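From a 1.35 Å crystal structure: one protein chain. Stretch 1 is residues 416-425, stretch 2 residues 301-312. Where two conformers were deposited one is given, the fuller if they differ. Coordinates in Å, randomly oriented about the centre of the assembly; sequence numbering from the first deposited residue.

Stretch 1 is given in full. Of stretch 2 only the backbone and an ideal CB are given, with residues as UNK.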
# COMPACT_ATOMS: atom_id res chain seq x y z
N PHE A 416 14.99 7.69 -1.44
CA PHE A 416 14.01 7.35 -2.49
C PHE A 416 14.39 6.02 -3.15
O PHE A 416 13.55 5.14 -3.27
CB PHE A 416 13.95 8.44 -3.55
CG PHE A 416 13.23 8.02 -4.77
CD1 PHE A 416 11.85 7.99 -4.80
CD2 PHE A 416 13.92 7.60 -5.89
CE1 PHE A 416 11.18 7.53 -5.94
CE2 PHE A 416 13.25 7.17 -7.02
CZ PHE A 416 11.88 7.14 -7.03
N TRP A 417 15.64 5.84 -3.53
CA TRP A 417 16.01 4.64 -4.26
C TRP A 417 15.99 3.44 -3.34
O TRP A 417 15.68 2.31 -3.78
CB TRP A 417 17.39 4.80 -4.93
CG TRP A 417 17.35 5.69 -6.12
CD1 TRP A 417 17.91 6.91 -6.24
CD2 TRP A 417 16.71 5.41 -7.38
NE1 TRP A 417 17.66 7.43 -7.48
CE2 TRP A 417 16.92 6.53 -8.20
CE3 TRP A 417 15.98 4.34 -7.87
CZ2 TRP A 417 16.45 6.60 -9.50
CZ3 TRP A 417 15.51 4.42 -9.16
CH2 TRP A 417 15.74 5.54 -9.95
N GLU A 418 16.30 3.65 -2.07
CA GLU A 418 16.22 2.57 -1.12
C GLU A 418 14.78 2.06 -0.97
O GLU A 418 14.55 0.87 -0.81
CB GLU A 418 16.83 2.92 0.26
CG GLU A 418 17.11 1.72 1.15
CD GLU A 418 18.20 0.80 0.64
OE1 GLU A 418 18.94 1.19 -0.29
OE2 GLU A 418 18.29 -0.31 1.20
N ARG A 419 13.81 2.97 -0.91
CA ARG A 419 12.41 2.54 -0.87
C ARG A 419 12.06 1.77 -2.14
O ARG A 419 11.33 0.77 -2.08
CB ARG A 419 11.45 3.74 -0.74
CG ARG A 419 11.37 4.30 0.69
CD ARG A 419 10.29 5.39 0.90
NE ARG A 419 8.95 4.94 0.54
CZ ARG A 419 8.13 4.26 1.33
NH1 ARG A 419 8.50 3.89 2.54
NH2 ARG A 419 6.93 3.91 0.91
N CYS A 420 12.60 2.15 -3.29
CA CYS A 420 12.32 1.41 -4.51
C CYS A 420 12.90 0.00 -4.46
O CYS A 420 12.27 -0.95 -4.92
CB CYS A 420 12.85 2.16 -5.71
SG CYS A 420 12.01 3.70 -6.12
N ARG A 421 14.09 -0.15 -3.91
CA ARG A 421 14.69 -1.48 -3.76
C ARG A 421 13.95 -2.31 -2.72
O ARG A 421 13.59 -3.47 -2.96
CB ARG A 421 16.14 -1.38 -3.30
CG ARG A 421 17.14 -0.95 -4.37
CD ARG A 421 18.56 -0.91 -3.79
NE ARG A 421 18.85 0.30 -3.05
CZ ARG A 421 19.23 1.44 -3.59
NH1 ARG A 421 19.39 1.53 -4.90
NH2 ARG A 421 19.46 2.49 -2.83
N GLU A 422 13.75 -1.72 -1.55
CA GLU A 422 13.22 -2.46 -0.41
C GLU A 422 11.77 -2.90 -0.60
O GLU A 422 11.41 -4.01 -0.21
CB GLU A 422 13.33 -1.61 0.84
CG GLU A 422 12.87 -2.27 2.10
CD GLU A 422 13.69 -3.47 2.49
OE1 GLU A 422 14.88 -3.58 2.08
OE2 GLU A 422 13.20 -4.34 3.23
N LEU A 423 10.97 -2.06 -1.25
CA LEU A 423 9.53 -2.28 -1.30
C LEU A 423 8.99 -2.74 -2.63
O LEU A 423 7.78 -2.83 -2.82
CB LEU A 423 8.79 -1.03 -0.86
CG LEU A 423 9.15 -0.50 0.53
CD1 LEU A 423 8.47 0.86 0.82
CD2 LEU A 423 8.81 -1.48 1.67
N ILE A 424 9.87 -3.17 -3.52
CA ILE A 424 9.43 -3.62 -4.81
C ILE A 424 8.39 -4.72 -4.66
O ILE A 424 8.57 -5.67 -3.93
CB ILE A 424 10.64 -4.08 -5.70
CG1 ILE A 424 10.12 -4.37 -7.12
CG2 ILE A 424 11.41 -5.27 -5.09
CD1 ILE A 424 11.25 -4.51 -8.16
N GLY A 425 7.28 -4.56 -5.39
CA GLY A 425 6.21 -5.55 -5.36
C GLY A 425 5.21 -5.40 -4.23
O GLY A 425 4.31 -6.22 -4.13
N UNK A 301 7.72 -8.80 -16.95
CA UNK A 301 9.02 -8.62 -16.34
C UNK A 301 9.45 -7.16 -16.36
O UNK A 301 8.98 -6.37 -17.16
CB UNK A 301 10.06 -9.49 -17.05
N UNK A 302 10.39 -6.86 -15.48
CA UNK A 302 10.99 -5.55 -15.37
C UNK A 302 12.18 -5.42 -16.31
O UNK A 302 12.94 -6.37 -16.49
CB UNK A 302 11.42 -5.28 -13.93
N UNK A 303 12.34 -4.24 -16.87
CA UNK A 303 13.53 -3.90 -17.65
C UNK A 303 14.81 -4.27 -16.92
O UNK A 303 15.02 -3.91 -15.78
CB UNK A 303 13.54 -2.41 -17.98
N UNK A 304 15.73 -4.92 -17.64
CA UNK A 304 17.04 -5.19 -17.09
C UNK A 304 17.85 -3.94 -16.86
O UNK A 304 18.59 -3.89 -15.89
CB UNK A 304 17.81 -6.14 -18.02
N UNK A 305 17.67 -2.93 -17.69
CA UNK A 305 18.34 -1.65 -17.49
C UNK A 305 17.85 -1.01 -16.20
O UNK A 305 18.65 -0.50 -15.42
CB UNK A 305 18.10 -0.72 -18.68
N UNK A 306 16.54 -1.03 -15.97
CA UNK A 306 16.01 -0.51 -14.72
C UNK A 306 16.63 -1.22 -13.51
O UNK A 306 17.05 -0.58 -12.55
CB UNK A 306 14.49 -0.66 -14.70
N UNK A 307 16.70 -2.55 -13.55
CA UNK A 307 17.19 -3.29 -12.41
C UNK A 307 18.71 -3.12 -12.24
O UNK A 307 19.21 -3.17 -11.13
CB UNK A 307 16.83 -4.77 -12.56
N UNK A 308 19.43 -2.89 -13.34
CA UNK A 308 20.85 -2.56 -13.22
C UNK A 308 21.02 -1.19 -12.55
O UNK A 308 22.04 -0.94 -11.91
CB UNK A 308 21.52 -2.57 -14.59
N UNK A 309 20.06 -0.28 -12.74
CA UNK A 309 20.09 1.02 -12.03
C UNK A 309 19.71 0.86 -10.56
O UNK A 309 20.37 1.38 -9.65
CB UNK A 309 19.14 2.02 -12.70
N UNK A 310 18.65 0.12 -10.34
CA UNK A 310 18.12 -0.08 -9.02
C UNK A 310 19.02 -0.90 -8.10
O UNK A 310 19.21 -0.57 -6.93
CB UNK A 310 16.75 -0.76 -9.13
N UNK A 311 19.58 -1.98 -8.63
CA UNK A 311 20.44 -2.90 -7.88
C UNK A 311 21.80 -2.97 -8.60
O UNK A 311 22.05 -3.91 -9.36
CB UNK A 311 19.80 -4.29 -7.76
N UNK A 312 22.66 -1.96 -8.41
CA UNK A 312 23.88 -1.90 -9.24
C UNK A 312 24.76 -3.12 -9.10
O UNK A 312 25.02 -3.60 -7.99
CB UNK A 312 24.70 -0.66 -8.88

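Position 301 is extended and far from stretch 1; it is Cys 301. At 302 the backbone is still extended and the CA-to-CB bond points toward stretch 1, but no atom of it lies within 5.5 Å of the ideal CB. Only a long side chain could bridge that gap, and the end of Ile 424 asks for an apolar or aromatic one. Tyr 302 fits: CD1 of Ile 424 rests over one face of its ring, 4.2 Å from CZ of Tyr 302.

Position 303 directly precedes a helix, whose first amides lack acceptors; serine, threonine, aspartate or asparagine would suit. Ser 303 caps it, its OG accepting from the backbone N of residue 306 at 3.0 Å. Positions 304 and 305 are helical and out of reach: Gly 304 and Asp 305.

At 306 CB points sideways, so a short side chain would leave the space before Trp 417 and Cys 420 unfilled, whereas a long aromatic or methionine could enter it. Tyr 306, with chi1 t, brings CE1 to 4.3 Å from CZ3 of Trp 417, and its OH lies 4.3 Å from CB of Cys 420. Position 307 also starts sideways, with the apolar tip of Ile 424 as its distant neighbour; leucine, methionine or phenylalanine are plausible. Leu 307 touches it only slightly. Position 308 is out of reach and holds selenomethionine, Met 308.

Position 309 passes beside the far end of the Trp 417 indole, where a small or medium side chain suffices. Thr 309 places CG2 4.3 Å from CH2 of Trp 417, while its carbonyl O accepts from a water that in turn accepts from NH1 of Arg 421.

Position 310 comes nearest to stretch 1: its ideal CB is 4.8 Å from CG of Arg 421 and 5.3 Å from CE3 of Trp 417. The aliphatic and aromatic surroundings favour a branched apolar side chain such as leucine. Leu 310 sets CD1 3.6 Å from CB of Cys 420 and 3.8 Å from CE3 of Trp 417, at the indole edge. Its carbonyl O receives a nearly straight hydrogen bond from NH1 of Arg 421, 2.9 Å.

At 311 the chain leaves helical phi/psi, and CB stands 5.4 Å from CD of Arg 421; a flat aromatic could use this aliphatic stem. Phe 311 does so through a CH-pi contact, CG of Arg 421 lying 3.8 Å from its ring centroid. Position 312, phi -59, admits proline, and is Pro 312.

Stretch 2 (301-312) CYSGDYLMTLFP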
# COMPACT_ATOMS: atom_id res chain seq x y z
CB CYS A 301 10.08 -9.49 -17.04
SG CYS A 301 10.43 -9.08 -18.77
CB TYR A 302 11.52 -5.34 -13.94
CG TYR A 302 10.41 -4.99 -12.95
CD1 TYR A 302 9.63 -5.98 -12.41
CD2 TYR A 302 10.11 -3.68 -12.66
CE1 TYR A 302 8.61 -5.68 -11.53
CE2 TYR A 302 9.07 -3.36 -11.76
CZ TYR A 302 8.35 -4.38 -11.22
OH TYR A 302 7.32 -4.11 -10.34
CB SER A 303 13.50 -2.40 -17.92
OG SER A 303 14.76 -1.87 -18.27
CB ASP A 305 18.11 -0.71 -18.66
CG ASP A 305 18.75 -1.21 -19.96
OD1 ASP A 305 19.94 -1.60 -19.95
OD2 ASP A 305 18.05 -1.21 -21.00
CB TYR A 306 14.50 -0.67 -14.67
CG TYR A 306 13.91 -0.14 -13.38
CD1 TYR A 306 14.05 1.21 -13.05
CD2 TYR A 306 13.25 -0.97 -12.52
CE1 TYR A 306 13.51 1.72 -11.88
CE2 TYR A 306 12.68 -0.45 -11.32
CZ TYR A 306 12.85 0.90 -11.03
OH TYR A 306 12.31 1.43 -9.88
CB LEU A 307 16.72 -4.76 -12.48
CG LEU A 307 15.20 -4.97 -12.43
CD1 LEU A 307 14.88 -6.45 -12.54
CD2 LEU A 307 14.55 -4.36 -11.15
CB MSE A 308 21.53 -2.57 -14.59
CG MSE A 308 21.92 -3.97 -15.07
SE MSE A 308 22.91 -3.94 -16.75
CE MSE A 308 21.50 -3.61 -17.91
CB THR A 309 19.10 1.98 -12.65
OG1 THR A 309 19.54 2.31 -13.98
CG2 THR A 309 18.91 3.27 -11.78
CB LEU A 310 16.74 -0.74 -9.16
CG LEU A 310 15.89 -0.82 -7.91
CD1 LEU A 310 15.67 0.60 -7.38
CD2 LEU A 310 14.55 -1.53 -8.22
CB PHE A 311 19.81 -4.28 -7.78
CG PHE A 311 18.62 -4.35 -6.86
CD1 PHE A 311 18.79 -4.39 -5.50
CD2 PHE A 311 17.34 -4.34 -7.38
CE1 PHE A 311 17.69 -4.45 -4.66
CE2 PHE A 311 16.22 -4.37 -6.51
CZ PHE A 311 16.42 -4.44 -5.18
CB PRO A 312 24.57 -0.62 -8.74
CG PRO A 312 23.48 0.20 -8.12
CD PRO A 312 22.57 -0.81 -7.50
O HOH W 1 20.55 2.86 -7.30
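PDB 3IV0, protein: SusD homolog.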